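PDB 1E9R: conjugal transfer protein TRWB from Escherichia coli, which probably acts as a hexameric, ring-helicase-like P-loop ATPase that couples DNA to the transfer machinery during bacterial conjugation. Local coordinates for residues A179-L184 with K205-A210; A131-P136 with W262-C267. All blocks are in the same frame, centred on the assembly; numbering follows the deposited sequence.

Interaction 1 of 2, residues A179-L184 with K205-A210; sequences ATFDDL and KALTSA
Within the helical region far from the chain centre, the first turn of helix 181-188 meets helix 201-217 through an aromatic-aliphatic cluster of F181, L184 and L207. The methyl CD1 of L207 sits over one face of the F181 ring, 3.5 Å from its centroid and 18° off the ring normal, which meets the definition of a CH-pi contact. L207 CD1 is shifted toward the rim and lies 3.4 Å from F181 CZ. The other branch of the same leucine, CD2, meets L184 CD1 tip to tip at 3.8 Å; in L184, CG is anti to the backbone N (chi1 -154°), which carries CD1 out to L207. L207 thus divides its two methyls between two residues of one helical turn. T208 OG1 approaches the F181 ring obliquely, 3.6 Å from CE1; its hydrogen-bond partners are S204 O and S200 OG of a second subunit. T180 N-caps helix 181-188: D183 N donates to T180 OG1 over 3.2 Å, nearly straight at 168°, which ties down the turn that carries F181. Around the cluster, F197 from a loop packs on L207, G199 of the second subunit lies against F181, and helix 141-163 packs on helix 201-217 through Y149 and A206.

Interaction 2 of 2, residues A131-P136 with W262-C267; sequences ALSVVP and WVDVVC
A buried polar contact between two helices joins S133, in the last turn of helix 126-134, to D264, in the C-terminal half of helix 252-269; the centre of the contact lies about 12 Å from the centre of the chain. The backbones come close here: the CA atoms of S133 and D264 are 5.4 Å apart, and small side chains span the gap. S133 OG donates to D264 OD2 in a short bond of 2.6 Å, received on the anti lone pair, the one turned away from the other carboxylate oxygen. Both side chains start toward the opposite helix. In D264, CG lies anti to the backbone N (chi1 -164°), which swings the carboxylate across to the serine, whose CB also comes within 3.4 Å of OD2. V265 CG2 lies alongside, 4.0 Å from S133 CB. The second carboxylate oxygen, OD1, accepts from the backbone amide of S296, so the aspartate is gripped at both oxygens and linked to a third part of the chain. Replacing D264 with a leucine would probably leave the buried S133 hydroxyl and the S296 amide without these acceptors, and would set an apolar branch where the carboxylate now bridges them. Helix 231-236 packs on V265 through I231, and helix 141-163 on the far side of segment 131-136 through L154. With at least one donor on each oxygen, S133 OG on OD2 and S296 N on OD1, the buried carboxylate has its rotation restrained, and these donors probably help to stabilise a negative charge there.

Both contacts are buried helix-helix meetings, yet their centres lie at different distances from the chain centre: about 12 Å for interaction 2, about 34 Å for interaction 1. Interaction 1, though peripheral in its own chain, is buried in the assembly, where other subunits pack on it; it is apolar and covers 198 Å². Interaction 2 covers 140 Å², turns on a polar bond, and has no other chain touching its segments. They join different helix pairs, but helix 141-163 packs against both, and V135 also touches helix 201-217. Along the chain, interaction 1 is nested within the loop that interaction 2 closes. Their centres are 24 Å apart and their nearest atoms about 7 Å, without touching.

Interaction 1 of 2, residues A179-L184 with K205-A210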
loop_
_atom_site.group_PDB
_atom_site.type_symbol
_atom_site.label_atom_id
_atom_site.label_comp_id
_atom_site.label_asym_id
_atom_site.label_seq_id
_atom_site.Cartn_x
_atom_site.Cartn_y
_atom_site.Cartn_z
ATOM N N ALA B 179 39.019 -13.280 -4.180
ATOM C CA ALA B 179 39.353 -14.347 -5.110
ATOM C C ALA B 179 38.407 -14.244 -6.294
ATOM O O ALA B 179 37.267 -13.823 -6.136
ATOM C CB ALA B 179 39.200 -15.699 -4.434
ATOM N N THR B 180 38.872 -14.616 -7.484
ATOM C CA THR B 180 38.009 -14.544 -8.659
ATOM C C THR B 180 36.852 -15.515 -8.490
ATOM O O THR B 180 36.923 -16.476 -7.719
ATOM C CB THR B 180 38.744 -14.918 -9.970
ATOM O OG1 THR B 180 39.010 -16.323 -9.977
ATOM C CG2 THR B 180 40.052 -14.155 -10.099
ATOM N N PHE B 181 35.787 -15.248 -9.232
ATOM C CA PHE B 181 34.588 -16.068 -9.208
ATOM C C PHE B 181 34.942 -17.534 -9.313
ATOM O O PHE B 181 34.455 -18.361 -8.545
ATOM C CB PHE B 181 33.707 -15.707 -10.390
ATOM C CG PHE B 181 32.242 -15.700 -10.082
ATOM C CD1 PHE B 181 31.708 -14.767 -9.195
ATOM C CD2 PHE B 181 31.382 -16.569 -10.739
ATOM C CE1 PHE B 181 30.338 -14.691 -8.975
ATOM C CE2 PHE B 181 30.006 -16.500 -10.525
ATOM C CZ PHE B 181 29.486 -15.555 -9.641
ATOM N N ASP B 182 35.797 -17.846 -10.282
ATOM C CA ASP B 182 36.212 -19.220 -10.516
ATOM C C ASP B 182 37.017 -19.848 -9.395
ATOM O O ASP B 182 36.761 -20.990 -9.020
ATOM C CB ASP B 182 37.004 -19.323 -11.813
ATOM C CG ASP B 182 36.178 -18.955 -13.025
ATOM O OD1 ASP B 182 35.047 -18.437 -12.861
ATOM O OD2 ASP B 182 36.665 -19.181 -14.150
ATOM N N ASP B 183 37.996 -19.124 -8.862
ATOM C CA ASP B 183 38.802 -19.680 -7.787
ATOM C C ASP B 183 37.949 -19.941 -6.571
ATOM O O ASP B 183 38.159 -20.932 -5.868
ATOM C CB ASP B 183 39.935 -18.737 -7.418
ATOM C CG ASP B 183 40.970 -18.633 -8.509
ATOM O OD1 ASP B 183 41.343 -19.687 -9.065
ATOM O OD2 ASP B 183 41.415 -17.503 -8.805
ATOM N N LEU B 184 36.989 -19.046 -6.328
ATOM C CA LEU B 184 36.086 -19.185 -5.193
ATOM C C LEU B 184 35.349 -20.495 -5.378
ATOM O O LEU B 184 35.319 -21.340 -4.480
ATOM C CB LEU B 184 35.077 -18.047 -5.164
ATOM C CG LEU B 184 34.503 -17.684 -3.793
ATOM C CD1 LEU B 184 33.285 -16.804 -4.010
ATOM C CD2 LEU B 184 34.129 -18.921 -3.000
ATOM N N LYS B 205 24.144 -15.355 -10.125
ATOM C CA LYS B 205 23.599 -14.122 -9.599
ATOM C C LYS B 205 23.562 -14.207 -8.078
ATOM O O LYS B 205 23.893 -13.245 -7.367
ATOM C CB LYS B 205 22.197 -13.915 -10.143
ATOM C CG LYS B 205 21.483 -12.767 -9.498
ATOM C CD LYS B 205 20.128 -12.548 -10.126
ATOM C CE LYS B 205 19.386 -11.431 -9.398
ATOM N NZ LYS B 205 18.031 -11.195 -9.966
ATOM N N ALA B 206 23.160 -15.374 -7.583
ATOM C CA ALA B 206 23.099 -15.613 -6.151
ATOM C C ALA B 206 24.491 -15.446 -5.540
ATOM O O ALA B 206 24.646 -14.770 -4.528
ATOM C CB ALA B 206 22.564 -17.002 -5.885
ATOM N N LEU B 207 25.506 -16.045 -6.166
ATOM C CA LEU B 207 26.883 -15.939 -5.670
ATOM C C LEU B 207 27.299 -14.474 -5.644
ATOM O O LEU B 207 27.841 -13.996 -4.648
ATOM C CB LEU B 207 27.859 -16.706 -6.569
ATOM C CG LEU B 207 29.096 -17.368 -5.940
ATOM C CD1 LEU B 207 30.211 -17.464 -6.972
ATOM C CD2 LEU B 207 29.569 -16.577 -4.749
ATOM N N THR B 208 27.052 -13.772 -6.751
ATOM C CA THR B 208 27.394 -12.357 -6.861
ATOM C C THR B 208 26.761 -11.581 -5.725
ATOM O O THR B 208 27.404 -10.717 -5.126
ATOM C CB THR B 208 26.893 -11.745 -8.184
ATOM O OG1 THR B 208 27.686 -12.223 -9.270
ATOM C CG2 THR B 208 27.002 -10.249 -8.145
ATOM N N SER B 209 25.496 -11.884 -5.437
ATOM C CA SER B 209 24.780 -11.208 -4.358
ATOM C C SER B 209 25.432 -11.446 -3.004
ATOM O O SER B 209 25.587 -10.519 -2.205
ATOM C CB SER B 209 23.335 -11.674 -4.317
ATOM O OG SER B 209 22.639 -11.137 -5.415
ATOM N N ALA B 210 25.809 -12.694 -2.754
ATOM C CA ALA B 210 26.459 -13.066 -1.511
ATOM C C ALA B 210 27.732 -12.236 -1.353
ATOM O O ALA B 210 27.952 -11.627 -0.315
ATOM C CB ALA B 210 26.786 -14.562 -1.528
#

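Interaction 2 of 2, residues A131-P136 with W262-C267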
loop_
_atom_site.group_PDB
_atom_site.type_symbol
_atom_site.label_atom_id
_atom_site.label_comp_id
_atom_site.label_asym_id
_atom_site.label_seq_id
_atom_site.Cartn_x
_atom_site.Cartn_y
_atom_site.Cartn_z
ATOM N N ALA B 131 26.451 -16.734 11.854
ATOM C CA ALA B 131 26.484 -16.149 10.517
ATOM C C ALA B 131 25.343 -15.113 10.535
ATOM O O ALA B 131 25.429 -14.041 9.933
ATOM C CB ALA B 131 26.219 -17.225 9.474
ATOM N N LEU B 132 24.281 -15.464 11.260
ATOM C CA LEU B 132 23.102 -14.623 11.434
ATOM C C LEU B 132 23.472 -13.352 12.200
ATOM O O LEU B 132 22.767 -12.354 12.114
ATOM C CB LEU B 132 22.046 -15.401 12.221
ATOM C CG LEU B 132 20.667 -15.751 11.670
ATOM C CD1 LEU B 132 20.617 -15.605 10.183
ATOM C CD2 LEU B 132 20.334 -17.165 12.084
ATOM N N SER B 133 24.570 -13.396 12.954
ATOM C CA SER B 133 25.038 -12.241 13.739
ATOM C C SER B 133 25.916 -11.330 12.896
ATOM O O SER B 133 25.826 -10.106 12.981
ATOM C CB SER B 133 25.846 -12.701 14.953
ATOM O OG SER B 133 25.058 -13.481 15.831
ATOM N N VAL B 134 26.770 -11.945 12.086
ATOM C CA VAL B 134 27.678 -11.216 11.203
ATOM C C VAL B 134 26.896 -10.546 10.079
ATOM O O VAL B 134 27.158 -9.403 9.722
ATOM C CB VAL B 134 28.728 -12.175 10.589
ATOM C CG1 VAL B 134 29.607 -11.431 9.599
ATOM C CG2 VAL B 134 29.569 -12.792 11.696
ATOM N N VAL B 135 25.936 -11.277 9.526
ATOM C CA VAL B 135 25.093 -10.781 8.449
ATOM C C VAL B 135 23.649 -10.617 8.962
ATOM O O VAL B 135 22.804 -11.513 8.805
ATOM C CB VAL B 135 25.110 -11.766 7.256
ATOM C CG1 VAL B 135 24.330 -11.189 6.089
ATOM C CG2 VAL B 135 26.548 -12.069 6.859
ATOM N N PRO B 136 23.345 -9.467 9.585
ATOM C CA PRO B 136 21.982 -9.274 10.090
ATOM C C PRO B 136 20.896 -9.373 9.020
ATOM O O PRO B 136 21.181 -9.409 7.814
ATOM C CB PRO B 136 22.045 -7.906 10.776
ATOM C CG PRO B 136 23.180 -7.217 10.107
ATOM C CD PRO B 136 24.196 -8.312 9.910
ATOM N N TRP B 262 28.106 -7.948 17.512
ATOM C CA TRP B 262 28.385 -8.223 18.909
ATOM C C TRP B 262 27.113 -8.311 19.727
ATOM O O TRP B 262 26.903 -9.281 20.468
ATOM C CB TRP B 262 29.329 -7.165 19.500
ATOM C CG TRP B 262 30.762 -7.316 19.033
ATOM C CD1 TRP B 262 31.407 -8.483 18.721
ATOM C CD2 TRP B 262 31.715 -6.266 18.832
ATOM N NE1 TRP B 262 32.696 -8.221 18.337
ATOM C CE2 TRP B 262 32.913 -6.869 18.394
ATOM C CE3 TRP B 262 31.672 -4.874 18.977
ATOM C CZ2 TRP B 262 34.066 -6.125 18.096
ATOM C CZ3 TRP B 262 32.822 -4.129 18.680
ATOM C CH2 TRP B 262 34.000 -4.761 18.243
ATOM N N VAL B 263 26.256 -7.304 19.594
ATOM C CA VAL B 263 25.001 -7.311 20.331
ATOM C C VAL B 263 24.228 -8.614 20.084
ATOM O O VAL B 263 23.695 -9.218 21.015
ATOM C CB VAL B 263 24.120 -6.118 19.934
ATOM C CG1 VAL B 263 22.752 -6.244 20.582
ATOM C CG2 VAL B 263 24.794 -4.823 20.349
ATOM N N ASP B 264 24.184 -9.052 18.829
ATOM C CA ASP B 264 23.472 -10.273 18.484
ATOM C C ASP B 264 24.173 -11.499 19.054
ATOM O O ASP B 264 23.517 -12.458 19.457
ATOM C CB ASP B 264 23.336 -10.411 16.964
ATOM C CG ASP B 264 22.288 -11.424 16.576
ATOM O OD1 ASP B 264 21.096 -11.067 16.662
ATOM O OD2 ASP B 264 22.642 -12.564 16.210
ATOM N N VAL B 265 25.503 -11.476 19.085
ATOM C CA VAL B 265 26.237 -12.600 19.645
ATOM C C VAL B 265 25.799 -12.759 21.090
ATOM O O VAL B 265 25.571 -13.874 21.551
ATOM C CB VAL B 265 27.758 -12.373 19.620
ATOM C CG1 VAL B 265 28.458 -13.473 20.423
ATOM C CG2 VAL B 265 28.256 -12.372 18.186
ATOM N N VAL B 266 25.677 -11.642 21.805
ATOM C CA VAL B 266 25.249 -11.695 23.199
ATOM C C VAL B 266 23.843 -12.274 23.308
ATOM O O VAL B 266 23.595 -13.153 24.126
ATOM C CB VAL B 266 25.261 -10.296 23.866
ATOM C CG1 VAL B 266 24.602 -10.366 25.244
ATOM C CG2 VAL B 266 26.685 -9.804 24.008
ATOM N N CYS B 267 22.930 -11.793 22.471
ATOM C CA CYS B 267 21.562 -12.270 22.494
ATOM C C CYS B 267 21.382 -13.766 22.223
ATOM O O CYS B 267 20.545 -14.403 22.853
ATOM C CB CYS B 267 20.726 -11.459 21.516
ATOM S SG CYS B 267 20.572 -9.703 21.976
#